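Local coordinates for uncharacterized NTF2-like protein (Mesorhizobium loti, PDB 3FH1), which is of unknown function but adopts the NTF2-like fold of the SnoaL-like family, whose cone-shaped body commonly encloses a ligand pocket, at residues 35-38 / 39-43; 86-90 / 91-95. All blocks are in the same frame, centred on the assembly; numbering follows the deposited sequence.

How the interactions relate
Both interactions are local and belong to the same SnoaL-like domain, interaction 1 coming first along the chain. Interaction 1 (35-43) is a short helical turn that delivers the chain from the loop after helix 16-31 into strand 42-43; interaction 2 (86-95) is the tight hairpin between the long strands 80-89 and 92-100. Their centres lie about 18 Å apart and their nearest atoms about 10 Å, so they do not touch. Helix 16-31 packs against both. An unidentified bound ligand lies about 8 Å from the side chain of L38 and about 5 Å from that of I95, so each contributes a residue near the probable pocket.

Interaction 1. Residues 35-38 / 39-43; sequences PAAL and PELIA. With EDO (1,2-ethanediol), chain D.
L38 and I42 form the close-packed side of this helical turn, their side chains crossing at a slant, with CB of L38 3.9 Å from CD1 of I42. I42 has CG1 beside its own backbone N, anti to the carbonyl carbon (chi1 -62°), which lays that branch against the L38 carbonyl: its CG1 comes to 3.2 Å from L38 O. Both branched residues suit a buried face, where W70 of helix 63-75 touches the two of them and V29 of helix 16-31 adds to the cover of L38. An alanine in place of I42 would probably open a gap beside L38 and W70 and strip most of the aliphatic cover from the L38 carbonyl.

The backbone turns tightly here. L41 N donates to L38 O at 3.0 Å, from 54° out of the carbonyl plane, and only weakly to A37 O. P39 suits the first turn of a helix, where its ring nitrogen has no hydrogen to give and none is required. A37 merely grazes L41, CB to CD1 4.3 Å, and its small side chain also meets V29.

The other side faces solvent and is held through water rather than by side-chain packing. One water donates to A36 O and to OE1 of E40 and accepts from E40 N, joining backbone and carboxylate across the turn. In E40, CG stands between its own N and carbonyl carbon (chi1 72°), which sets it against A37 O, while the chain runs on extended and brings OE1 to the water; OE2 has a long, weak ion pair with R25. At the outer edge 1,2-ethanediol, probably from the crystallisation liquor, donates through O1 to P39 O at 2.9 Å. The chemistry implies a two-faced turn, aliphatic inward and hydrated outward, whose carbonyls at A36 and P39 stay accessible to small polar molecules.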
loop_
_atom_site.group_PDB
_atom_site.type_symbol
_atom_site.label_atom_id
_atom_site.label_comp_id
_atom_site.label_asym_id
_atom_site.label_seq_id
_atom_site.Cartn_x
_atom_site.Cartn_y
_atom_site.Cartn_z
ATOM N N PRO A 35 19.960 -6.369 11.991
ATOM C CA PRO A 35 18.932 -7.362 11.832
ATOM C C PRO A 35 18.723 -8.328 12.992
ATOM O O PRO A 35 17.995 -9.289 12.825
ATOM C CB PRO A 35 19.430 -8.144 10.616
ATOM C CG PRO A 35 20.859 -8.042 10.646
ATOM C CD PRO A 35 21.215 -6.773 11.332
ATOM N N ALA A 36 19.323 -8.096 14.150
ATOM C CA ALA A 36 19.205 -9.032 15.281
ATOM C C ALA A 36 17.752 -9.359 15.668
ATOM O O ALA A 36 17.439 -10.506 15.940
ATOM C CB ALA A 36 19.983 -8.479 16.511
ATOM N N ALA A 37 16.859 -8.373 15.652
ATOM C CA ALA A 37 15.430 -8.611 15.999
ATOM C C ALA A 37 14.609 -9.378 14.993
ATOM O O ALA A 37 13.450 -9.763 15.296
ATOM C CB ALA A 37 14.690 -7.239 16.295
ATOM N N LEU A 38 15.095 -9.552 13.771
ATOM C CA LEU A 38 14.201 -10.070 12.768
ATOM C C LEU A 38 13.575 -11.413 13.099
ATOM O O LEU A 38 12.355 -11.548 12.991
ATOM C CB LEU A 38 14.772 -10.082 11.345
ATOM C CG LEU A 38 14.960 -8.764 10.626
ATOM C CD1 LEU A 38 15.868 -9.007 9.402
ATOM C CD2 LEU A 38 13.578 -8.127 10.270
ATOM N N PRO A 39 14.386 -12.408 13.499
ATOM C CA PRO A 39 13.737 -13.704 13.689
ATOM C C PRO A 39 12.592 -13.758 14.676
ATOM O O PRO A 39 11.586 -14.422 14.403
ATOM C CB PRO A 39 14.875 -14.586 14.162
ATOM C CG PRO A 39 16.097 -13.954 13.635
ATOM C CD PRO A 39 15.851 -12.489 13.670
ATOM N N GLU A 40 12.701 -13.034 15.793
ATOM C CA GLU A 40 11.638 -13.103 16.792
ATOM C C GLU A 40 10.352 -12.418 16.343
ATOM O O GLU A 40 9.264 -12.687 16.876
ATOM C CB GLU A 40 12.153 -12.517 18.097
ATOM C CG GLU A 40 12.305 -11.021 18.075
ATOM C CD GLU A 40 13.276 -10.502 19.172
ATOM O OE1 GLU A 40 14.419 -10.984 19.254
ATOM O OE2 GLU A 40 12.865 -9.587 19.898
ATOM N N LEU A 41 10.448 -11.554 15.337
ATOM C CA LEU A 41 9.288 -10.805 14.845
ATOM C C LEU A 41 8.536 -11.520 13.716
ATOM O O LEU A 41 7.474 -11.050 13.321
ATOM C CB LEU A 41 9.716 -9.437 14.297
ATOM C CG LEU A 41 10.373 -8.470 15.262
ATOM C CD1 LEU A 41 10.791 -7.235 14.483
ATOM C CD2 LEU A 41 9.396 -8.126 16.371
ATOM N N ILE A 42 9.104 -12.615 13.158
ATOM C CA ILE A 42 8.648 -13.228 11.915
ATOM C C ILE A 42 8.090 -14.608 12.188
ATOM O O ILE A 42 8.736 -15.416 12.851
ATOM C CB ILE A 42 9.838 -13.304 10.917
ATOM C CG1 ILE A 42 10.272 -11.863 10.638
ATOM C CG2 ILE A 42 9.490 -14.057 9.588
ATOM C CD1 ILE A 42 11.537 -11.693 9.821
ATOM N N ALA A 43 6.884 -14.852 11.702
ATOM C CA ALA A 43 6.235 -16.151 11.804
ATOM C C ALA A 43 6.967 -17.229 10.997
ATOM O O ALA A 43 7.642 -16.937 9.992
ATOM C CB ALA A 43 4.779 -16.058 11.328
HETATM C C1 EDO D . 10.941 -17.161 16.300
HETATM O O1 EDO D . 9.968 -16.086 16.144
HETATM C C2 EDO D . 11.146 -17.495 17.762
HETATM O O2 EDO D . 11.363 -16.288 18.530
HETATM O O HOH W 1 15.296 -12.005 17.004
#

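Interaction 2. Residues 86-90 / 91-95; sequences TFVAG and DRATI
F87 and T94 face each other as a hydrogen-bonded antiparallel pair, their side chains on the same face of the sheet. F87 carries CG anti to the backbone N (chi1 172°), and its ring leads away from the neighbouring strand; T94 OG1 therefore meets CB of F87, at 3.5 Å, and stands at the ring's edge, near its plane. The backbones hold this pair firmly: F87 N reaches T94 O at 2.9 Å and T94 N reaches F87 O at 2.8 Å, both in the carbonyl plane.

The opposite face carries T86 with I95 and V88 with A93. T86 and I95 lie side by side and point the same way, with OG1 of T86 3.9 Å from CG2 of I95; that hydroxyl also makes a weak hydrogen bond with N27 of helix 16-31. CG2 of V88 rests 4.0 Å from CB of A93, whose small side chain suits a place beside a branched valine and touching M23. Helix 16-31 covers this face, meeting V88, A93 and I95, so beta-branched and small residues fit it well.

Between A89 and R92 the chain reverses. A89 N to R92 O is nearly straight, at 174°, while R92 N approaches A89 O from above the carbonyl plane. G90, with a phi of 67°, takes the first corner, a conformation easy for glycine and costly for residues with a side chain. D91 turns away from 86-90, its carboxylate pairing with R15. The extended side chain of R92 leaves the hairpin for the second subunit, pairing with E85 there and with the ring of F87 there by cation-pi; the F87-T94 face thus serves the dimer interface, where A89 and T94 meet their counterparts. These features define a two-residue beta hairpin with a type II' turn, joining neighbouring strands of the curved sheet of an NTF2-like fold.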
loop_
_atom_site.group_PDB
_atom_site.type_symbol
_atom_site.label_atom_id
_atom_site.label_comp_id
_atom_site.label_asym_id
_atom_site.label_seq_id
_atom_site.Cartn_x
_atom_site.Cartn_y
_atom_site.Cartn_z
ATOM N N THR A 86 3.758 5.395 9.222
ATOM C CA THR A 86 3.292 4.061 9.625
ATOM C C THR A 86 1.887 4.235 10.154
ATOM O O THR A 86 1.678 5.031 11.099
ATOM C CB THR A 86 4.156 3.435 10.735
ATOM O OG1 THR A 86 5.512 3.324 10.289
ATOM C CG2 THR A 86 3.627 2.089 11.140
ATOM N N PHE A 87 0.945 3.543 9.540
ATOM C CA PHE A 87 -0.484 3.549 9.914
ATOM C C PHE A 87 -0.881 2.132 10.336
ATOM O O PHE A 87 -0.632 1.172 9.596
ATOM C CB PHE A 87 -1.388 4.016 8.771
ATOM C CG PHE A 87 -2.852 3.838 9.084
ATOM C CD1 PHE A 87 -3.453 4.702 9.954
ATOM C CD2 PHE A 87 -3.581 2.782 8.534
ATOM C CE1 PHE A 87 -4.794 4.544 10.318
ATOM C CE2 PHE A 87 -4.917 2.606 8.853
ATOM C CZ PHE A 87 -5.528 3.482 9.746
ATOM N N VAL A 88 -1.435 2.014 11.528
ATOM C CA VAL A 88 -1.812 0.715 12.119
ATOM C C VAL A 88 -3.275 0.617 12.386
ATOM O O VAL A 88 -3.859 1.574 12.905
ATOM C CB VAL A 88 -1.027 0.550 13.461
ATOM C CG1 VAL A 88 -1.490 -0.653 14.217
ATOM C CG2 VAL A 88 0.486 0.516 13.160
ATOM N N ALA A 89 -3.860 -0.542 12.119
ATOM C CA ALA A 89 -5.238 -0.814 12.475
ATOM C C ALA A 89 -5.386 -2.310 12.708
ATOM O O ALA A 89 -5.220 -3.112 11.795
ATOM C CB ALA A 89 -6.221 -0.299 11.385
ATOM N N GLY A 90 -5.638 -2.684 13.954
ATOM C CA GLY A 90 -5.851 -4.069 14.277
ATOM C C GLY A 90 -4.566 -4.817 14.070
ATOM O O GLY A 90 -3.530 -4.411 14.594
ATOM N N ASP A 91 -4.623 -5.903 13.296
ATOM C CA ASP A 91 -3.451 -6.762 13.026
ATOM C C ASP A 91 -2.768 -6.344 11.696
ATOM O O ASP A 91 -1.871 -7.038 11.171
ATOM C CB ASP A 91 -3.921 -8.212 12.906
ATOM C CG ASP A 91 -4.316 -8.809 14.190
ATOM O OD1 ASP A 91 -3.662 -8.518 15.229
ATOM O OD2 ASP A 91 -5.280 -9.617 14.139
ATOM N N ARG A 92 -3.111 -5.176 11.158
ATOM C CA ARG A 92 -2.529 -4.705 9.898
ATOM C C ARG A 92 -1.845 -3.375 9.997
ATOM O O ARG A 92 -2.149 -2.584 10.886
ATOM C CB ARG A 92 -3.635 -4.607 8.840
ATOM C CG ARG A 92 -4.215 -6.003 8.567
ATOM C CD ARG A 92 -4.819 -6.034 7.262
ATOM N NE ARG A 92 -5.521 -7.265 7.038
ATOM C CZ ARG A 92 -5.889 -7.625 5.825
ATOM N NH1 ARG A 92 -5.589 -6.860 4.786
ATOM N NH2 ARG A 92 -6.589 -8.729 5.673
ATOM N N ALA A 93 -0.913 -3.110 9.099
ATOM C CA ALA A 93 -0.278 -1.835 9.054
ATOM C C ALA A 93 0.162 -1.525 7.673
ATOM O O ALA A 93 0.352 -2.403 6.836
ATOM C CB ALA A 93 0.938 -1.826 9.946
ATOM N N THR A 94 0.271 -0.235 7.412
ATOM C CA THR A 94 0.947 0.210 6.178
ATOM C C THR A 94 2.172 1.055 6.577
ATOM O O THR A 94 2.124 1.790 7.555
ATOM C CB THR A 94 0.020 1.034 5.216
ATOM O OG1 THR A 94 -0.439 2.247 5.857
ATOM C CG2 THR A 94 -1.119 0.204 4.737
ATOM N N ILE A 95 3.269 0.877 5.866
ATOM C CA ILE A 95 4.484 1.662 6.135
ATOM C C ILE A 95 4.907 2.252 4.832
ATOM O O ILE A 95 5.318 1.515 3.912
ATOM C CB ILE A 95 5.668 0.819 6.681
ATOM C CG1 ILE A 95 5.220 -0.032 7.897
ATOM C CG2 ILE A 95 6.818 1.725 6.995
ATOM C CD1 ILE A 95 6.236 -1.165 8.247
#